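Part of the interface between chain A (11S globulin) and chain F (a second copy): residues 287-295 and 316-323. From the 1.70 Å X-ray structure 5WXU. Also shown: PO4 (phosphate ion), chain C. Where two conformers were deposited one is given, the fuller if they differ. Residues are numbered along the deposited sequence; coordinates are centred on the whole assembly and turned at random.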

ATOM      1  N   GLU A 287       3.640  13.057 -18.112  1.00 23.87           N
ATOM      2  CA  GLU A 287       4.879  13.783 -18.319  1.00 22.86           C
ATOM      3  C   GLU A 287       5.321  14.666 -17.163  1.00 23.96           C
ATOM      4  O   GLU A 287       6.518  14.951 -17.070  1.00 25.10           O
ATOM      5  CB  GLU A 287       4.880  14.572 -19.639  1.00 24.04           C
ATOM      6  CG  GLU A 287       4.104  15.855 -19.680  1.00 25.38           C
ATOM      7  CD  GLU A 287       2.585  15.696 -19.597  1.00 23.89           C
ATOM      8  OE1 GLU A 287       1.997  14.612 -19.726  1.00 23.94           O
ATOM      9  OE2 GLU A 287       1.976  16.723 -19.381  1.00 25.15           O
ATOM     10  N   GLU A 288       4.351  15.132 -16.362  1.00 22.91           N
ATOM     11  CA  GLU A 288       4.596  15.951 -15.155  1.00 24.82           C
ATOM     12  C   GLU A 288       4.838  15.151 -13.902  1.00 24.40           C
ATOM     13  O   GLU A 288       5.222  15.748 -12.876  1.00 23.99           O
ATOM     14  CB  GLU A 288       3.396  16.842 -14.835  1.00 28.80           C
ATOM     15  CG  GLU A 288       2.844  17.701 -15.960  1.00 32.26           C
ATOM     16  CD  GLU A 288       1.457  18.248 -15.596  1.00 29.27           C
ATOM     17  OE1 GLU A 288       0.453  17.528 -15.691  1.00 26.10           O
ATOM     18  OE2 GLU A 288       1.389  19.401 -15.189  1.00 32.53           O
ATOM     19  N   THR A 289       4.584  13.842 -13.917  1.00 23.61           N
ATOM     20  CA  THR A 289       4.603  13.097 -12.654  1.00 24.34           C
ATOM     21  C   THR A 289       5.625  11.942 -12.766  1.00 23.89           C
ATOM     22  O   THR A 289       6.812  12.187 -12.462  1.00 26.00           O
ATOM     23  CB  THR A 289       3.186  12.657 -12.218  1.00 28.79           C
ATOM     24  OG1 THR A 289       2.587  11.805 -13.202  1.00 25.94           O
ATOM     25  CG2 THR A 289       2.272  13.900 -11.953  1.00 28.64           C
ATOM     26  N   LEU A 290       5.183  10.787 -13.283  1.00 21.17           N
ATOM     27  CA  LEU A 290       5.982   9.591 -13.402  1.00 26.72           C
ATOM     28  C   LEU A 290       7.258   9.872 -14.178  1.00 24.49           C
ATOM     29  O   LEU A 290       8.377   9.431 -13.822  1.00 26.13           O
ATOM     30  CB  LEU A 290       5.171   8.561 -14.190  1.00 29.88           C
ATOM     31  CG  LEU A 290       5.732   7.165 -14.256  1.00 39.79           C
ATOM     32  CD1 LEU A 290       6.279   6.644 -12.924  1.00 44.85           C
ATOM     33  CD2 LEU A 290       4.599   6.288 -14.783  1.00 40.01           C
ATOM     34  N   CYS A 291       7.125  10.655 -15.245  1.00 21.00           N
ATOM     35  CA  CYS A 291       8.278  10.913 -16.060  1.00 19.97           C
ATOM     36  C   CYS A 291       9.293  11.851 -15.452  1.00 24.24           C
ATOM     37  O   CYS A 291      10.375  11.904 -15.997  1.00 25.83           O
ATOM     38  CB  CYS A 291       7.899  11.431 -17.448  1.00 20.54           C
ATOM     39  SG  CYS A 291       6.908  10.238 -18.338  1.00 21.14           S
ATOM     40  N   THR A 292       8.930  12.539 -14.375  1.00 24.11           N
ATOM     41  CA  THR A 292       9.765  13.540 -13.691  1.00 28.59           C
ATOM     42  C   THR A 292      10.501  13.048 -12.463  1.00 24.27           C
ATOM     43  O   THR A 292      10.989  13.870 -11.713  1.00 25.85           O
ATOM     44  CB  THR A 292       8.949  14.791 -13.185  1.00 27.81           C
ATOM     45  OG1 THR A 292       7.984  14.495 -12.091  1.00 32.54           O
ATOM     46  CG2 THR A 292       8.330  15.459 -14.365  1.00 26.42           C
ATOM     47  N   VAL A 293      10.480  11.743 -12.230  1.00 20.20           N
ATOM     48  CA  VAL A 293      10.928  11.192 -10.953  1.00 20.87           C
ATOM     49  C   VAL A 293      12.327  11.787 -10.640  1.00 19.60           C
ATOM     50  O   VAL A 293      13.222  11.856 -11.526  1.00 20.01           O
ATOM     51  CB  VAL A 293      10.847   9.655 -10.961  1.00 25.45           C
ATOM     52  CG1 VAL A 293      11.739   9.065 -12.058  1.00 26.40           C
ATOM     53  CG2 VAL A 293      11.287   9.015  -9.646  1.00 25.14           C
ATOM     54  N   ARG A 294      12.586  12.174  -9.385  0.57 15.89           N
ATOM     55  CA  ARG A 294      13.922  12.698  -9.049  0.57 15.17           C
ATOM     56  C   ARG A 294      14.919  11.520  -8.916  0.57 14.25           C
ATOM     57  O   ARG A 294      14.610  10.516  -8.334  0.57 13.57           O
ATOM     58  CB  ARG A 294      13.893  13.468  -7.734  0.57 15.37           C
ATOM     59  CG  ARG A 294      15.191  14.198  -7.442  0.57 15.56           C
ATOM     60  CD  ARG A 294      14.997  15.414  -6.557  0.57 16.48           C
ATOM     61  NE  ARG A 294      14.332  14.973  -5.362  0.57 16.95           N
ATOM     62  CZ  ARG A 294      14.913  14.546  -4.218  0.57 17.60           C
ATOM     63  NH1 ARG A 294      16.192  14.417  -4.051  0.57 15.22           N
ATOM     64  NH2 ARG A 294      14.164  14.205  -3.209  0.57 19.68           N
ATOM     65  N   ILE A 295      16.116  11.685  -9.452  0.57 13.62           N
ATOM     66  CA  ILE A 295      17.121  10.611  -9.516  0.57 15.92           C
ATOM     67  C   ILE A 295      18.325  10.865  -8.603  0.57 16.01           C
ATOM     68  O   ILE A 295      19.193  10.025  -8.497  0.57 13.04           O
ATOM     69  CB  ILE A 295      17.603  10.398 -10.964  0.57 16.58           C
ATOM     70  CG1 ILE A 295      16.417  10.167 -11.936  0.57 17.68           C
ATOM     71  CG2 ILE A 295      18.511   9.209 -11.106  0.57 21.08           C
ATOM     72  CD1 ILE A 295      15.632   8.906 -11.666  0.57 16.92           C
TER
ATOM     73  N   SER F 316       8.943  23.428 -13.795  1.00 16.80           N
ATOM     74  CA  SER F 316       9.699  22.631 -12.804  1.00 16.34           C
ATOM     75  C   SER F 316       8.640  22.157 -11.827  1.00 19.39           C
ATOM     76  O   SER F 316       8.010  22.978 -11.118  1.00 18.00           O
ATOM     77  CB  SER F 316      10.769  23.497 -12.153  1.00 16.50           C
ATOM     78  OG  SER F 316      11.607  24.114 -13.117  1.00 18.54           O
ATOM     79  N   THR F 317       8.382  20.846 -11.824  1.00 20.87           N
ATOM     80  CA  THR F 317       7.235  20.266 -11.102  1.00 24.64           C
ATOM     81  C   THR F 317       7.748  19.712  -9.774  1.00 23.37           C
ATOM     82  O   THR F 317       8.869  19.244  -9.705  1.00 26.71           O
ATOM     83  CB  THR F 317       6.630  19.075 -11.867  1.00 28.99           C
ATOM     84  OG1 THR F 317       7.634  18.029 -11.973  1.00 41.67           O
ATOM     85  CG2 THR F 317       6.170  19.534 -13.129  1.00 30.46           C
ATOM     86  N   LEU F 318       6.920  19.780  -8.732  1.00 18.99           N
ATOM     87  CA  LEU F 318       7.245  19.288  -7.417  1.00 18.07           C
ATOM     88  C   LEU F 318       6.067  18.439  -6.927  1.00 16.99           C
ATOM     89  O   LEU F 318       5.050  18.950  -6.584  1.00 15.92           O
ATOM     90  CB  LEU F 318       7.566  20.402  -6.445  1.00 18.64           C
ATOM     91  CG  LEU F 318       8.044  19.905  -5.107  1.00 21.35           C
ATOM     92  CD1 LEU F 318       9.400  19.198  -5.254  1.00 23.58           C
ATOM     93  CD2 LEU F 318       8.175  21.074  -4.149  1.00 23.73           C
ATOM     94  N   ASN F 319       6.228  17.106  -6.935  1.00 16.67           N
ATOM     95  CA  ASN F 319       5.211  16.244  -6.481  1.00 15.63           C
ATOM     96  C   ASN F 319       5.848  15.036  -5.768  1.00 14.95           C
ATOM     97  O   ASN F 319       7.054  15.092  -5.460  1.00 14.53           O
ATOM     98  CB  ASN F 319       4.314  15.761  -7.637  1.00 17.69           C
ATOM     99  CG  ASN F 319       5.088  15.118  -8.734  1.00 22.97           C
ATOM    100  OD1 ASN F 319       5.945  14.208  -8.560  1.00 17.90           O
ATOM    101  ND2 ASN F 319       4.791  15.611  -9.949  1.00 26.60           N
ATOM    102  N   SER F 320       5.008  14.073  -5.389  1.00 14.78           N
ATOM    103  CA  SER F 320       5.483  13.015  -4.501  1.00 15.99           C
ATOM    104  C   SER F 320       6.471  12.053  -5.157  1.00 16.90           C
ATOM    105  O   SER F 320       7.015  11.224  -4.455  1.00 18.60           O
ATOM    106  CB  SER F 320       4.327  12.214  -3.871  1.00 17.07           C
ATOM    107  OG  SER F 320       3.429  11.777  -4.872  1.00 19.31           O
ATOM    108  N   TYR F 321       6.669  12.115  -6.479  1.00 16.11           N
ATOM    109  CA  TYR F 321       7.782  11.418  -7.142  1.00 17.57           C
ATOM    110  C   TYR F 321       9.127  12.094  -6.915  1.00 15.72           C
ATOM    111  O   TYR F 321      10.205  11.560  -7.294  1.00 17.18           O
ATOM    112  CB  TYR F 321       7.526  11.266  -8.649  1.00 18.97           C
ATOM    113  CG  TYR F 321       6.431  10.296  -8.994  1.00 22.06           C
ATOM    114  CD1 TYR F 321       6.580   8.958  -8.706  1.00 28.99           C
ATOM    115  CD2 TYR F 321       5.245  10.717  -9.551  1.00 21.62           C
ATOM    116  CE1 TYR F 321       5.584   8.057  -8.982  1.00 31.68           C
ATOM    117  CE2 TYR F 321       4.256   9.810  -9.880  1.00 22.84           C
ATOM    118  CZ  TYR F 321       4.438   8.483  -9.587  1.00 28.52           C
ATOM    119  OH  TYR F 321       3.482   7.519  -9.821  1.00 35.77           O
ATOM    120  N   ASN F 322       9.100  13.333  -6.352  0.62 15.23           N
ATOM    121  CA  ASN F 322      10.269  14.158  -6.077  0.62 17.32           C
ATOM    122  C   ASN F 322      10.495  14.311  -4.525  0.62 17.72           C
ATOM    123  O   ASN F 322      11.627  14.178  -4.048  0.62 18.16           O
ATOM    124  CB  ASN F 322      10.133  15.586  -6.728  0.62 20.47           C
ATOM    125  CG  ASN F 322       9.630  15.579  -8.215  0.62 21.06           C
ATOM    126  OD1 ASN F 322       8.650  16.306  -8.659  0.62 18.16           O
ATOM    127  ND2 ASN F 322      10.305  14.774  -9.012  0.62 24.45           N
ATOM    128  N   LEU F 323       9.426  14.638  -3.788  1.00 16.72           N
ATOM    129  CA  LEU F 323       9.441  15.011  -2.392  1.00 16.75           C
ATOM    130  C   LEU F 323       8.447  14.120  -1.678  1.00 18.62           C
ATOM    131  O   LEU F 323       7.215  14.234  -1.823  1.00 16.84           O
ATOM    132  CB  LEU F 323       9.120  16.474  -2.228  1.00 17.45           C
ATOM    133  CG  LEU F 323       9.118  17.014  -0.800  1.00 18.83           C
ATOM    134  CD1 LEU F 323      10.437  16.805  -0.151  1.00 18.44           C
ATOM    135  CD2 LEU F 323       8.778  18.478  -0.830  1.00 17.11           C
TER
HETATM  136  P   PO4 C 502       0.626   9.152 -11.766  1.00 37.17           P
HETATM  137  O1  PO4 C 502       1.514   8.395 -12.766  1.00 47.74           O
HETATM  138  O2  PO4 C 502       0.792  10.623 -12.002  1.00 35.52           O
HETATM  139  O3  PO4 C 502      -0.831   8.649 -11.950  1.00 47.17           O
HETATM  140  O4  PO4 C 502       1.074   8.681 -10.374  1.00 40.98           O
HETATM  141  O   HOH W   1      12.430   9.841  -6.653  1.00 20.39           O

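A stretch of chain A with two short 3-10 segments (287-288 and 290-292) meets the end of a strand (316-318) and the loop after it in chain F, two copies of the 11S globulin, burying 495 Å² between them; Tyr321(F), Asn322(F) and Arg294(A) contribute the largest shares. The two stretches run in roughly the same direction, with Glu288(A) lying nearest Thr317(F), and Val293(A) and Arg294(A) nearest Tyr321(F) and Asn322(F), with CA atoms 4.9 Å apart in both of the latter pairs. Tyr321(F) points toward chain A and lays one ring face against Leu290(A), whose CA sits 4.2 Å from the ring centroid in a CH-pi contact; CD1 of Leu290(A) adds an apolar contact 4.2 Å from CZ of Tyr321(F). At the far end of the ring, OH of Tyr321(F) donates to O4 of the phosphate (2.7 Å), while OG1 of Thr289(A) donates to phosphate O2 over a very short 2.5 Å, so the ion, probably from the crystallisation liquor, bridges the two chains. The tyrosine backbone also takes part: its O accepts a nearly straight hydrogen bond from N of Arg294(A) (3.2 Å, 168°), and water 1 donates both to this O (2.9 Å) and to O of Arg294(A) (2.8 Å). The Arg294(A) side chain then turns the edge of its guanidinium to O of Asn322(F), which accepts from NH2 (2.7 Å) and NE (3.1 Å), a fork that sets a charged group against a carbonyl. Asn322(F) returns a bond through its amide, ND2 donating to O of Thr292(A) at 2.9 Å; its OD1 accepts from N of Asn319(F) (3.1 Å), which helps hold the side chain in place. Asn319(F) repeats the pattern: ND2 reaches O of Glu288(A) at 3.0 Å, while OD1 accepts from N of Tyr321(F) at 3.0 Å. Both asparagines thus brace their own loop with the oxygen and grip the opposite backbone with the nitrogen.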